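Local coordinates for chitin-binding type-4 domain-containing protein (Photorhabdus laumondii subsp. laumondii, PDB 6T5Z) that is a copper-dependent lytic polysaccharide monooxygenase of family AA10, probably cleaving chitin chains oxidatively, at residues 9-14 and 26-31; 52-57 and 162-167; 68-73 and 145-150; 84-89 and 93-98. All coordinates share one frame; numbering follows the deposited sequence.

Interaction 1: 9-14 and 26-31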
loop_
_atom_site.group_PDB
_atom_site.type_symbol
_atom_site.label_atom_id
_atom_site.label_comp_id
_atom_site.label_asym_id
_atom_site.label_seq_id
_atom_site.Cartn_x
_atom_site.Cartn_y
_atom_site.Cartn_z
ATOM N N SER A 9 6.049 -4.205 0.055
ATOM C CA SER A 9 5.621 -2.816 0.156
ATOM C C SER A 9 6.804 -1.915 0.486
ATOM O O SER A 9 7.879 -2.375 0.876
ATOM C CB SER A 9 4.550 -2.653 1.227
ATOM O OG SER A 9 5.150 -2.721 2.516
ATOM N N ARG A 10 6.575 -0.604 0.345
ATOM C CA ARG A 10 7.629 0.370 0.604
ATOM C C ARG A 10 8.112 0.269 2.040
ATOM O O ARG A 10 9.325 0.282 2.299
ATOM C CB ARG A 10 7.107 1.775 0.287
ATOM C CG ARG A 10 8.146 2.899 0.421
ATOM C CD ARG A 10 7.506 4.243 0.185
ATOM N NE ARG A 10 7.091 4.409 -1.200
ATOM C CZ ARG A 10 6.415 5.460 -1.655
ATOM N NH1 ARG A 10 6.054 6.427 -0.821
ATOM N NH2 ARG A 10 6.072 5.538 -2.938
ATOM N N ALA A 11 7.176 0.134 2.991
ATOM C CA ALA A 11 7.547 -0.041 4.392
ATOM C C ALA A 11 8.226 -1.383 4.637
ATOM O O ALA A 11 9.193 -1.466 5.415
ATOM C CB ALA A 11 6.309 0.098 5.280
ATOM N N PHE A 12 7.724 -2.450 4.011
ATOM C CA PHE A 12 8.347 -3.757 4.176
ATOM C C PHE A 12 9.798 -3.729 3.725
ATOM O O PHE A 12 10.681 -4.263 4.406
ATOM C CB PHE A 12 7.571 -4.825 3.399
ATOM C CG PHE A 12 8.303 -6.138 3.304
ATOM C CD1 PHE A 12 8.482 -6.925 4.437
ATOM C CD2 PHE A 12 8.858 -6.561 2.108
ATOM C CE1 PHE A 12 9.161 -8.124 4.368
ATOM C CE2 PHE A 12 9.552 -7.763 2.033
ATOM C CZ PHE A 12 9.686 -8.549 3.167
ATOM N N LEU A 13 10.067 -3.092 2.585
ATOM C CA LEU A 13 11.429 -3.044 2.069
ATOM C C LEU A 13 12.341 -2.198 2.949
ATOM O O LEU A 13 13.563 -2.367 2.898
ATOM C CB LEU A 13 11.426 -2.511 0.634
ATOM C CG LEU A 13 10.689 -3.387 -0.383
ATOM C CD1 LEU A 13 10.744 -2.735 -1.743
ATOM C CD2 LEU A 13 11.270 -4.782 -0.438
ATOM N N CYS A 14 11.776 -1.304 3.760
ATOM C CA CYS A 14 12.568 -0.581 4.749
ATOM C C CYS A 14 13.033 -1.481 5.883
ATOM O O CYS A 14 14.033 -1.171 6.535
ATOM C CB CYS A 14 11.752 0.563 5.351
ATOM S SG CYS A 14 11.334 1.942 4.282
ATOM N N GLY A 26 13.426 6.011 8.809
ATOM C CA GLY A 26 13.030 6.303 10.174
ATOM C C GLY A 26 12.445 5.081 10.863
ATOM O O GLY A 26 12.798 3.934 10.571
ATOM N N LEU A 27 11.495 5.341 11.765
ATOM C CA LEU A 27 10.926 4.273 12.584
ATOM C C LEU A 27 10.194 3.219 11.758
ATOM O O LEU A 27 10.058 2.087 12.232
ATOM C CB LEU A 27 9.967 4.863 13.622
ATOM C CG LEU A 27 9.481 3.894 14.693
ATOM C CD1 LEU A 27 10.636 3.401 15.560
ATOM C CD2 LEU A 27 8.413 4.563 15.548
ATOM N N VAL A 28 9.741 3.560 10.541
ATOM C CA VAL A 28 9.059 2.600 9.661
ATOM C C VAL A 28 9.810 1.277 9.619
ATOM O O VAL A 28 9.212 0.191 9.669
ATOM C CB VAL A 28 8.922 3.186 8.241
ATOM C CG1 VAL A 28 8.499 2.116 7.266
ATOM C CG2 VAL A 28 7.942 4.315 8.214
ATOM N N LYS A 29 11.136 1.361 9.512
ATOM C CA LYS A 29 11.995 0.185 9.443
ATOM C C LYS A 29 11.642 -0.844 10.508
ATOM O O LYS A 29 11.679 -2.053 10.252
ATOM C CB LYS A 29 13.453 0.613 9.595
ATOM C CG LYS A 29 14.386 -0.553 9.735
ATOM C CD LYS A 29 15.827 -0.098 9.739
ATOM C CE LYS A 29 16.761 -1.251 10.021
ATOM N NZ LYS A 29 18.178 -0.771 10.082
ATOM N N TYR A 30 11.272 -0.384 11.706
ATOM C CA TYR A 30 11.116 -1.274 12.845
ATOM C C TYR A 30 9.667 -1.642 13.131
ATOM O O TYR A 30 9.419 -2.487 13.995
ATOM C CB TYR A 30 11.747 -0.634 14.080
ATOM C CG TYR A 30 13.199 -0.316 13.828
ATOM C CD1 TYR A 30 14.137 -1.325 13.767
ATOM C CD2 TYR A 30 13.621 0.986 13.582
ATOM C CE1 TYR A 30 15.469 -1.049 13.505
ATOM C CE2 TYR A 30 14.951 1.274 13.312
ATOM C CZ TYR A 30 15.867 0.243 13.285
ATOM O OH TYR A 30 17.201 0.487 13.015
ATOM N N GLU A 31 8.709 -1.050 12.428
ATOM C CA GLU A 31 7.300 -1.431 12.583
ATOM C C GLU A 31 6.523 -1.143 11.304
ATOM O O GLU A 31 5.586 -0.330 11.280
ATOM C CB GLU A 31 6.692 -0.730 13.786
ATOM C CG GLU A 31 7.056 0.696 13.892
ATOM C CD GLU A 31 6.600 1.256 15.201
ATOM O OE1 GLU A 31 6.799 0.563 16.222
ATOM O OE2 GLU A 31 6.015 2.361 15.209
#

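Interaction 2: 52-57 and 162-167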
loop_
_atom_site.group_PDB
_atom_site.type_symbol
_atom_site.label_atom_id
_atom_site.label_comp_id
_atom_site.label_asym_id
_atom_site.label_seq_id
_atom_site.Cartn_x
_atom_site.Cartn_y
_atom_site.Cartn_z
ATOM N N ALA A 52 1.288 7.755 2.202
ATOM C CA ALA A 52 2.237 6.674 2.454
ATOM C C ALA A 52 2.584 6.531 3.933
ATOM O O ALA A 52 2.832 5.412 4.389
ATOM C CB ALA A 52 3.505 6.890 1.635
ATOM N N SER A 53 2.613 7.631 4.682
ATOM C CA SER A 53 2.869 7.582 6.114
ATOM C C SER A 53 1.626 7.289 6.941
ATOM O O SER A 53 1.723 7.264 8.173
ATOM C CB SER A 53 3.479 8.903 6.603
ATOM O OG SER A 53 2.631 9.996 6.286
ATOM N N ALA A 54 0.475 7.077 6.302
ATOM C CA ALA A 54 -0.814 6.970 6.996
ATOM C C ALA A 54 -1.051 8.161 7.915
ATOM O O ALA A 54 -1.695 8.031 8.959
ATOM C CB ALA A 54 -0.936 5.657 7.782
ATOM N N GLY A 55 -0.542 9.331 7.526
ATOM C CA GLY A 55 -0.687 10.522 8.338
ATOM C C GLY A 55 -0.017 10.484 9.694
ATOM O O GLY A 55 -0.380 11.281 10.568
ATOM N N ILE A 56 0.952 9.596 9.900
ATOM C CA ILE A 56 1.668 9.478 11.169
ATOM C C ILE A 56 3.022 10.166 11.026
ATOM O O ILE A 56 3.831 9.784 10.175
ATOM C CB ILE A 56 1.834 8.006 11.576
ATOM C CG1 ILE A 56 0.460 7.343 11.724
ATOM C CG2 ILE A 56 2.618 7.883 12.874
ATOM C CD1 ILE A 56 0.546 5.810 11.705
ATOM N N GLY A 57 3.277 11.160 11.882
ATOM C CA GLY A 57 4.434 12.025 11.692
ATOM C C GLY A 57 5.758 11.284 11.624
ATOM O O GLY A 57 6.604 11.580 10.770
ATOM N N ALA A 162 -7.949 1.643 9.456
ATOM C CA ALA A 162 -7.469 0.767 8.397
ATOM C C ALA A 162 -5.950 0.843 8.371
ATOM O O ALA A 162 -5.355 1.792 8.883
ATOM C CB ALA A 162 -8.024 1.162 7.024
ATOM N N PHE A 163 -5.324 -0.139 7.734
ATOM C CA PHE A 163 -3.872 -0.127 7.564
ATOM C C PHE A 163 -3.520 0.181 6.117
ATOM O O PHE A 163 -4.149 -0.342 5.192
ATOM C CB PHE A 163 -3.261 -1.458 8.006
ATOM C CG PHE A 163 -3.316 -1.654 9.494
ATOM C CD1 PHE A 163 -4.480 -2.107 10.104
ATOM C CD2 PHE A 163 -2.239 -1.299 10.295
ATOM C CE1 PHE A 163 -4.549 -2.252 11.481
ATOM C CE2 PHE A 163 -2.302 -1.444 11.677
ATOM C CZ PHE A 163 -3.456 -1.912 12.267
ATOM N N TYR A 164 -2.501 1.030 5.921
ATOM C CA TYR A 164 -2.224 1.615 4.607
ATOM C C TYR A 164 -0.832 1.212 4.142
ATOM O O TYR A 164 0.160 1.490 4.827
ATOM C CB TYR A 164 -2.371 3.135 4.659
ATOM C CG TYR A 164 -3.814 3.594 4.778
ATOM C CD1 TYR A 164 -4.432 3.718 6.023
ATOM C CD2 TYR A 164 -4.561 3.889 3.639
ATOM C CE1 TYR A 164 -5.766 4.139 6.131
ATOM C CE2 TYR A 164 -5.884 4.307 3.734
ATOM C CZ TYR A 164 -6.479 4.427 4.980
ATOM O OH TYR A 164 -7.783 4.854 5.063
ATOM N N GLN A 165 -0.752 0.572 2.970
ATOM C CA GLN A 165 0.511 0.032 2.458
ATOM C C GLN A 165 0.721 0.433 1.000
ATOM O O GLN A 165 0.176 -0.214 0.102
ATOM C CB GLN A 165 0.532 -1.490 2.604
ATOM C CG GLN A 165 0.643 -1.963 4.058
ATOM C CD GLN A 165 2.090 -2.086 4.525
ATOM O OE1 GLN A 165 2.874 -2.838 3.952
ATOM N NE2 GLN A 165 2.437 -1.361 5.581
ATOM N N VAL A 166 1.562 1.469 0.751
ATOM C CA VAL A 166 1.961 1.788 -0.619
ATOM C C VAL A 166 3.063 0.831 -1.067
ATOM O O VAL A 166 3.903 0.381 -0.269
ATOM C CB VAL A 166 2.399 3.266 -0.750
ATOM C CG1 VAL A 166 1.251 4.213 -0.397
ATOM C CG2 VAL A 166 3.621 3.574 0.130
ATOM N N ILE A 167 3.032 0.501 -2.361
ATOM C CA ILE A 167 3.958 -0.425 -3.015
ATOM C C ILE A 167 4.495 0.258 -4.267
ATOM O O ILE A 167 3.718 0.741 -5.099
ATOM C CB ILE A 167 3.267 -1.756 -3.397
ATOM C CG1 ILE A 167 2.530 -2.358 -2.205
ATOM C CG2 ILE A 167 4.285 -2.767 -3.939
ATOM C CD1 ILE A 167 1.582 -3.518 -2.571
HETATM O O HOH W 1 2.323 2.756 3.561
#

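Interaction 3: 68-73 and 145-150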
loop_
_atom_site.group_PDB
_atom_site.type_symbol
_atom_site.label_atom_id
_atom_site.label_comp_id
_atom_site.label_asym_id
_atom_site.label_seq_id
_atom_site.Cartn_x
_atom_site.Cartn_y
_atom_site.Cartn_z
ATOM N N ASP A 68 13.585 8.625 -8.212
ATOM C CA ASP A 68 14.801 7.972 -7.745
ATOM C C ASP A 68 14.686 7.384 -6.345
ATOM O O ASP A 68 15.544 6.580 -5.962
ATOM C CB ASP A 68 15.986 8.966 -7.772
ATOM C CG ASP A 68 15.603 10.368 -7.267
ATOM O OD1 ASP A 68 15.259 11.233 -8.108
ATOM O OD2 ASP A 68 15.646 10.610 -6.041
ATOM N N ARG A 69 13.642 7.736 -5.586
ATOM C CA ARG A 69 13.684 7.530 -4.137
ATOM C C ARG A 69 13.541 6.065 -3.750
ATOM O O ARG A 69 14.230 5.585 -2.840
ATOM C CB ARG A 69 12.596 8.362 -3.463
ATOM C CG ARG A 69 12.517 8.146 -1.956
ATOM C CD ARG A 69 13.681 8.834 -1.259
ATOM N NE ARG A 69 13.704 8.581 0.179
ATOM C CZ ARG A 69 14.231 7.498 0.743
ATOM N NH1 ARG A 69 14.757 6.534 -0.007
ATOM N NH2 ARG A 69 14.234 7.375 2.065
ATOM N N TRP A 70 12.595 5.355 -4.366
ATOM C CA TRP A 70 12.126 4.091 -3.829
ATOM C C TRP A 70 12.525 2.920 -4.711
ATOM O O TRP A 70 12.523 3.020 -5.940
ATOM C CB TRP A 70 10.603 4.113 -3.662
ATOM C CG TRP A 70 10.139 5.234 -2.764
ATOM C CD1 TRP A 70 9.357 6.299 -3.117
ATOM C CD2 TRP A 70 10.463 5.416 -1.380
ATOM N NE1 TRP A 70 9.158 7.119 -2.035
ATOM C CE2 TRP A 70 9.819 6.596 -0.953
ATOM C CE3 TRP A 70 11.217 4.682 -0.452
ATOM C CZ2 TRP A 70 9.914 7.064 0.362
ATOM C CZ3 TRP A 70 11.306 5.148 0.854
ATOM C CH2 TRP A 70 10.672 6.335 1.240
ATOM N N LYS A 71 12.856 1.807 -4.062
ATOM C CA LYS A 71 13.105 0.568 -4.778
ATOM C C LYS A 71 11.785 0.044 -5.329
ATOM O O LYS A 71 10.787 -0.014 -4.610
ATOM C CB LYS A 71 13.736 -0.450 -3.837
ATOM C CG LYS A 71 13.774 -1.864 -4.377
ATOM C CD LYS A 71 14.864 -2.031 -5.412
ATOM C CE LYS A 71 14.978 -3.499 -5.840
ATOM N NZ LYS A 71 13.703 -4.025 -6.421
ATOM N N LYS A 72 11.777 -0.322 -6.606
ATOM C CA LYS A 72 10.561 -0.713 -7.300
ATOM C C LYS A 72 10.550 -2.218 -7.541
ATOM O O LYS A 72 11.530 -2.787 -8.027
ATOM C CB LYS A 72 10.435 0.049 -8.621
ATOM C CG LYS A 72 10.431 1.565 -8.420
ATOM C CD LYS A 72 10.724 2.373 -9.669
ATOM C CE LYS A 72 10.863 3.852 -9.316
ATOM N NZ LYS A 72 12.153 4.117 -8.582
ATOM N N ILE A 73 9.433 -2.859 -7.228
ATOM C CA ILE A 73 9.279 -4.284 -7.516
ATOM C C ILE A 73 8.917 -4.427 -8.989
ATOM O O ILE A 73 7.936 -3.816 -9.440
ATOM C CB ILE A 73 8.186 -4.931 -6.639
ATOM C CG1 ILE A 73 8.405 -4.621 -5.149
ATOM C CG2 ILE A 73 8.132 -6.425 -6.889
ATOM C CD1 ILE A 73 9.730 -5.148 -4.584
ATOM N N GLN A 145 1.798 0.548 -17.580
ATOM C CA GLN A 145 3.209 0.235 -17.695
ATOM C C GLN A 145 3.970 1.335 -16.976
ATOM O O GLN A 145 3.430 2.409 -16.701
ATOM C CB GLN A 145 3.645 0.116 -19.156
ATOM C CG GLN A 145 3.306 1.333 -19.995
ATOM C CD GLN A 145 3.419 1.062 -21.480
ATOM O OE1 GLN A 145 2.677 0.243 -22.034
ATOM N NE2 GLN A 145 4.354 1.741 -22.136
ATOM N N GLY A 146 5.216 1.042 -16.662
ATOM C CA GLY A 146 6.099 2.036 -16.085
ATOM C C GLY A 146 6.003 2.052 -14.574
ATOM O O GLY A 146 5.495 1.120 -13.939
ATOM N N TYR A 147 6.501 3.142 -13.992
ATOM C CA TYR A 147 6.531 3.289 -12.544
ATOM C C TYR A 147 5.153 3.704 -12.042
ATOM O O TYR A 147 4.627 4.743 -12.449
ATOM C CB TYR A 147 7.591 4.312 -12.130
ATOM C CG TYR A 147 7.639 4.644 -10.636
ATOM C CD1 TYR A 147 7.300 3.708 -9.661
ATOM C CD2 TYR A 147 8.028 5.915 -10.214
ATOM C CE1 TYR A 147 7.347 4.041 -8.297
ATOM C CE2 TYR A 147 8.079 6.250 -8.875
ATOM C CZ TYR A 147 7.741 5.309 -7.923
ATOM O OH TYR A 147 7.813 5.672 -6.597
ATOM N N HIS A 148 4.589 2.896 -11.145
ATOM C CA HIS A 148 3.299 3.164 -10.523
ATOM C C HIS A 148 3.348 2.758 -9.062
ATOM O O HIS A 148 4.110 1.864 -8.680
ATOM C CB HIS A 148 2.175 2.405 -11.232
ATOM C CG HIS A 148 1.833 2.986 -12.557
ATOM N ND1 HIS A 148 1.100 4.143 -12.678
ATOM C CD2 HIS A 148 2.162 2.607 -13.816
ATOM C CE1 HIS A 148 0.969 4.442 -13.958
ATOM N NE2 HIS A 148 1.605 3.526 -14.669
ATOM N N VAL A 149 2.514 3.409 -8.254
ATOM C CA VAL A 149 2.393 3.106 -6.835
ATOM C C VAL A 149 1.027 2.486 -6.608
ATOM O O VAL A 149 0.014 3.011 -7.082
ATOM C CB VAL A 149 2.582 4.355 -5.962
ATOM C CG1 VAL A 149 2.273 4.036 -4.501
ATOM C CG2 VAL A 149 4.001 4.892 -6.121
ATOM N N ILE A 150 1.006 1.367 -5.895
ATOM C CA ILE A 150 -0.223 0.679 -5.533
ATOM C C ILE A 150 -0.449 0.926 -4.049
ATOM O O ILE A 150 0.487 0.811 -3.251
ATOM C CB ILE A 150 -0.126 -0.827 -5.854
ATOM C CG1 ILE A 150 -0.088 -1.022 -7.373
ATOM C CG2 ILE A 150 -1.274 -1.606 -5.176
ATOM C CD1 ILE A 150 0.239 -2.419 -7.872
HETATM O O HOH W 2 10.713 6.041 -6.531
#

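Interaction 4: 84-89 and 93-98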
loop_
_atom_site.group_PDB
_atom_site.type_symbol
_atom_site.label_atom_id
_atom_site.label_comp_id
_atom_site.label_asym_id
_atom_site.label_seq_id
_atom_site.Cartn_x
_atom_site.Cartn_y
_atom_site.Cartn_z
ATOM N N TRP A 84 -0.444 -10.332 2.561
ATOM C CA TRP A 84 -0.311 -9.645 3.838
ATOM C C TRP A 84 0.185 -10.607 4.908
ATOM O O TRP A 84 -0.302 -11.737 5.006
ATOM C CB TRP A 84 -1.646 -9.062 4.305
ATOM C CG TRP A 84 -2.156 -7.838 3.583
ATOM C CD1 TRP A 84 -2.746 -7.785 2.352
ATOM C CD2 TRP A 84 -2.165 -6.496 4.088
ATOM N NE1 TRP A 84 -3.112 -6.494 2.055
ATOM C CE2 TRP A 84 -2.770 -5.685 3.109
ATOM C CE3 TRP A 84 -1.719 -5.902 5.281
ATOM C CZ2 TRP A 84 -2.919 -4.308 3.270
ATOM C CZ3 TRP A 84 -1.880 -4.534 5.442
ATOM C CH2 TRP A 84 -2.474 -3.756 4.444
ATOM N N GLU A 85 1.130 -10.130 5.733
ATOM C CA GLU A 85 1.519 -10.771 6.985
ATOM C C GLU A 85 0.744 -10.071 8.097
ATOM O O GLU A 85 0.924 -8.870 8.336
ATOM C CB GLU A 85 3.033 -10.675 7.212
ATOM C CG GLU A 85 3.872 -11.247 6.084
ATOM C CD GLU A 85 3.935 -12.773 6.084
ATOM O OE1 GLU A 85 3.365 -13.402 6.992
ATOM O OE2 GLU A 85 4.576 -13.352 5.175
ATOM N N ILE A 86 -0.151 -10.810 8.743
ATOM C CA ILE A 86 -1.076 -10.252 9.727
ATOM C C ILE A 86 -0.490 -10.547 11.105
ATOM O O ILE A 86 -0.728 -11.607 11.693
ATOM C CB ILE A 86 -2.473 -10.833 9.553
ATOM C CG1 ILE A 86 -2.966 -10.567 8.128
ATOM C CG2 ILE A 86 -3.444 -10.286 10.612
ATOM C CD1 ILE A 86 -3.036 -9.088 7.771
ATOM N N MET A 87 0.306 -9.606 11.631
ATOM C CA MET A 87 0.955 -9.834 12.919
ATOM C C MET A 87 -0.050 -9.853 14.067
ATOM O O MET A 87 0.120 -10.602 15.035
ATOM C CB MET A 87 2.021 -8.774 13.170
ATOM C CG MET A 87 3.203 -8.871 12.255
ATOM S SD MET A 87 4.430 -7.676 12.757
ATOM C CE MET A 87 5.001 -8.380 14.304
ATOM N N ILE A 88 -1.093 -9.031 13.994
ATOM C CA ILE A 88 -2.179 -9.074 14.967
ATOM C C ILE A 88 -3.486 -9.124 14.186
ATOM O O ILE A 88 -3.804 -8.191 13.439
ATOM C CB ILE A 88 -2.150 -7.878 15.935
ATOM C CG1 ILE A 88 -0.800 -7.806 16.655
ATOM C CG2 ILE A 88 -3.279 -7.998 16.947
ATOM C CD1 ILE A 88 -0.639 -6.595 17.538
ATOM N N GLN A 89 -4.224 -10.223 14.336
ATOM C CA GLN A 89 -5.457 -10.428 13.588
ATOM C C GLN A 89 -6.587 -9.572 14.147
ATOM O O GLN A 89 -6.752 -9.451 15.365
ATOM C CB GLN A 89 -5.869 -11.902 13.631
ATOM C CG GLN A 89 -4.876 -12.851 13.001
ATOM C CD GLN A 89 -4.961 -14.236 13.605
ATOM O OE1 GLN A 89 -4.258 -14.545 14.563
ATOM N NE2 GLN A 89 -5.827 -15.071 13.059
ATOM N N SER A 93 -13.289 -5.826 7.418
ATOM C CA SER A 93 -14.298 -5.476 6.421
ATOM C C SER A 93 -13.846 -5.881 5.023
ATOM O O SER A 93 -14.607 -6.505 4.273
ATOM C CB SER A 93 -14.586 -3.974 6.447
ATOM O OG SER A 93 -15.260 -3.584 7.628
ATOM N N SER A 94 -12.609 -5.544 4.655
ATOM C CA SER A 94 -12.198 -5.743 3.271
ATOM C C SER A 94 -10.694 -5.579 3.122
ATOM O O SER A 94 -10.018 -5.042 4.001
ATOM C CB SER A 94 -12.890 -4.756 2.339
ATOM O OG SER A 94 -12.453 -3.438 2.634
ATOM N N TRP A 95 -10.208 -6.049 1.976
ATOM C CA TRP A 95 -8.884 -5.769 1.429
ATOM C C TRP A 95 -9.112 -5.095 0.086
ATOM O O TRP A 95 -9.886 -5.602 -0.729
ATOM C CB TRP A 95 -8.083 -7.064 1.229
ATOM C CG TRP A 95 -8.222 -8.002 2.373
ATOM C CD1 TRP A 95 -9.235 -8.907 2.589
ATOM C CD2 TRP A 95 -7.339 -8.114 3.491
ATOM N NE1 TRP A 95 -9.015 -9.580 3.769
ATOM C CE2 TRP A 95 -7.859 -9.111 4.338
ATOM C CE3 TRP A 95 -6.150 -7.465 3.854
ATOM C CZ2 TRP A 95 -7.243 -9.473 5.532
ATOM C CZ3 TRP A 95 -5.533 -7.833 5.038
ATOM C CH2 TRP A 95 -6.084 -8.816 5.865
ATOM N N GLU A 96 -8.463 -3.960 -0.158
ATOM C CA GLU A 96 -8.698 -3.279 -1.422
ATOM C C GLU A 96 -7.425 -2.589 -1.883
ATOM O O GLU A 96 -6.510 -2.329 -1.091
ATOM C CB GLU A 96 -9.846 -2.272 -1.314
ATOM C CG GLU A 96 -9.539 -1.102 -0.426
ATOM C CD GLU A 96 -10.655 -0.052 -0.416
ATOM O OE1 GLU A 96 -11.695 -0.250 -1.078
ATOM O OE2 GLU A 96 -10.473 0.970 0.268
ATOM N N TYR A 97 -7.373 -2.302 -3.186
ATOM C CA TYR A 97 -6.146 -1.842 -3.834
ATOM C C TYR A 97 -6.469 -0.728 -4.816
ATOM O O TYR A 97 -7.390 -0.865 -5.630
ATOM C CB TYR A 97 -5.434 -3.015 -4.534
ATOM C CG TYR A 97 -5.070 -4.072 -3.525
ATOM C CD1 TYR A 97 -5.962 -5.089 -3.195
ATOM C CD2 TYR A 97 -3.841 -4.028 -2.868
ATOM C CE1 TYR A 97 -5.642 -6.041 -2.225
ATOM C CE2 TYR A 97 -3.515 -4.964 -1.916
ATOM C CZ TYR A 97 -4.414 -5.960 -1.589
ATOM O OH TYR A 97 -4.063 -6.894 -0.641
ATOM N N PHE A 98 -5.726 0.373 -4.707
ATOM C CA PHE A 98 -5.772 1.508 -5.612
ATOM C C PHE A 98 -4.458 1.571 -6.386
ATOM O O PHE A 98 -3.426 1.091 -5.921
ATOM C CB PHE A 98 -5.968 2.815 -4.834
ATOM C CG PHE A 98 -7.263 2.893 -4.071
ATOM C CD1 PHE A 98 -8.342 3.584 -4.599
ATOM C CD2 PHE A 98 -7.394 2.308 -2.804
ATOM C CE1 PHE A 98 -9.548 3.682 -3.900
ATOM C CE2 PHE A 98 -8.592 2.400 -2.103
ATOM C CZ PHE A 98 -9.670 3.094 -2.653
#

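Interaction 1: 9-14 and 26-31
K29 presses its aliphatic chain against the backbone of C14 while CG of the same lysine covers one face of the neighbouring Y30 ring, 3.8 Å above the ring plane and over its centre. Across the contact, K29 CG lies 3.3 Å from C14 O. With CG anti to the backbone N (chi1 172°) and the chain extended beyond it, the lysine runs alongside this carbonyl and carries its ammonium away from 9-14, where NZ makes a weak bond to Y30 OH and a weak, long ion pair with E20. The apolar half of the contact belongs to V28, whose CG1 reaches A11 CB at 3.6 Å and C14 CB at 4.1 Å. Both segments fall between strands 2-6 and 36-38, the region that probably corresponds to the L2 insertion of AA10 enzymes, where short helices and turns sit on top of the beta core near the copper face. Here a short, weakly bonded helix meets a 3-10 turn, and the disulfide from C14 to C25, the residue just before 26-31, holds the two covalently close. S9 is the N-cap of the first helix: its OG accepts from F12 N at 3.0 Å and is also bonded to Q165.

Interaction 2: 52-57 and 162-167
A52, which gives up the most surface here, sets its methyl group against the branched end of V166, with A52 CB 3.6 Å from V166 CG2. The other branch, CG1, lies 4.0 Å from the same A52 CB, so the alanine meets both methyls of the valine. At chi1 -61° V166 CG2 stands between the backbone N and the carbonyl carbon, turned to the alanine. Two residues further back on the strand, Y164 takes A54 near the root of its side chain: A54 CB is 4.3 Å from Y164 CB and meets the ring obliquely. The hydroxyl of Y164 is engaged elsewhere, with K38 O. Between these two apolar pairs a water does the polar work, donating to A52 O at 2.8 Å and to Y164 O at 2.8 Å and accepting from V166 N at 3.2 Å, thereby linking loop and strand backbones in a buried place. A type I' turn from S53 to I56, closed by I56 N on S53 O, reverses the loop directly after A52. On the strand side, Y164 and V166 also pack on strand 148-156, while A54 touches A37 of strand 36-38 and A52 touches R10 of helix 10-14.

Interaction 3: 68-73 and 145-150
K72 lies over the ring of Y147 at one end of the beta sandwich that forms the core of this LPMO, where the loop leading into strand 73-76 meets the corner before strand 148-156. This lysine-on-tyrosine pair is the tight part. K72 CE stands 3.4 Å from the centroid of the Y147 ring and only 4° off its normal, a CH-pi contact over the middle of the face, and the six ring carbons are all close to it. The two side chains cross at about a right angle. A bend at chi4 (72°) then turns the ammonium back over its own segment, leaving K72 NZ 4.6 Å from the Y147 centroid in a cation-pi geometry. With W70 O, E67 O and a water all bonded to NZ, the ammonium is gripped by several partners, which would hold the chain's rotation.

Toward W70 the packing is looser. Y147 OH comes to the edge of the indole near its plane, 3.9 Å from W70 CD1, and a water bridges the two segments there. The phenol is anchored by D168 and Q65, whereas W70 NE1 turns to A64 O. The bridging water accepts from W70 N at 2.9 Å and from K72 NZ at 3.2 Å, and donates to Y147 OH at 2.9 Å.

Interaction 4: 84-89 and 93-98
W84 turns one indole face to W95 and its nitrogen edge to Y97, so that two aromatic residues of one strand meet it in different ways. W84 CG lies anti to the carbonyl carbon (chi1 -73°), which sends the indole toward strand 94-98. W95 comes edge first: the W84 five-membered ring and the W95 six-membered ring have centroids 4.7 Å apart and planes inclined at 56°, an edge-to-face pair well short of perpendicular. The touching rim is the CE3-CZ3 side of W95, with W95 CZ3 3.7 Å from W84 CG, displaced toward the margin of the face. Y97 approaches in the plane of W84, the two side chains running antiparallel past one another, and W84 NE1 donates to Y97 OH at 2.9 Å. Although the oxygen lies close to the indole plane, the bond is bent, with an N-H...O angle of 140°. Y97 OH is bonded to N136 as well, which leaves the buried indole N-H and the phenol satisfied together. Strands 84-86 and 94-98 belong to the two facing sheets of the LPMO beta sandwich; their axes pass 12.2 Å apart, and these rings lie in the interior between them. W95 also stacks on W154 and Y97 on F82, extending the aromatic layer. A classic beta bulge, S93 and S94 opposite T155, precedes W95 on its strand. From the opposite direction to W95, I86 brings CD1 to the ring edge, 3.6 Å from W95 CH2. The isoleucine side chain is itself about 7 Å from the copper ion, which H1 and H90 bind.

From the N terminus, interaction 1 closes a short loop first, folding 26-31 back on helix 10-14 before any other contact opens. Interaction 2 then opens at 52-57 and closes only at strand 161-172, enclosing the long stretch that holds interaction 3; interaction 3 in turn encloses interaction 4, whose segments are joined by the three-residue connection that holds H90. No two cross. Interaction 1 is tied to interaction 2 through R10 N and V166 O, and to interaction 3 by R10 against W70. Interactions 2 and 3 use neighbouring strands of one sheet, 161-172 and 148-156, where I167 N meets I150 O. Interaction 4 joins the facing sheets, with W84 reaching Q165 of interaction 2 and F98 touching I150 of interaction 3.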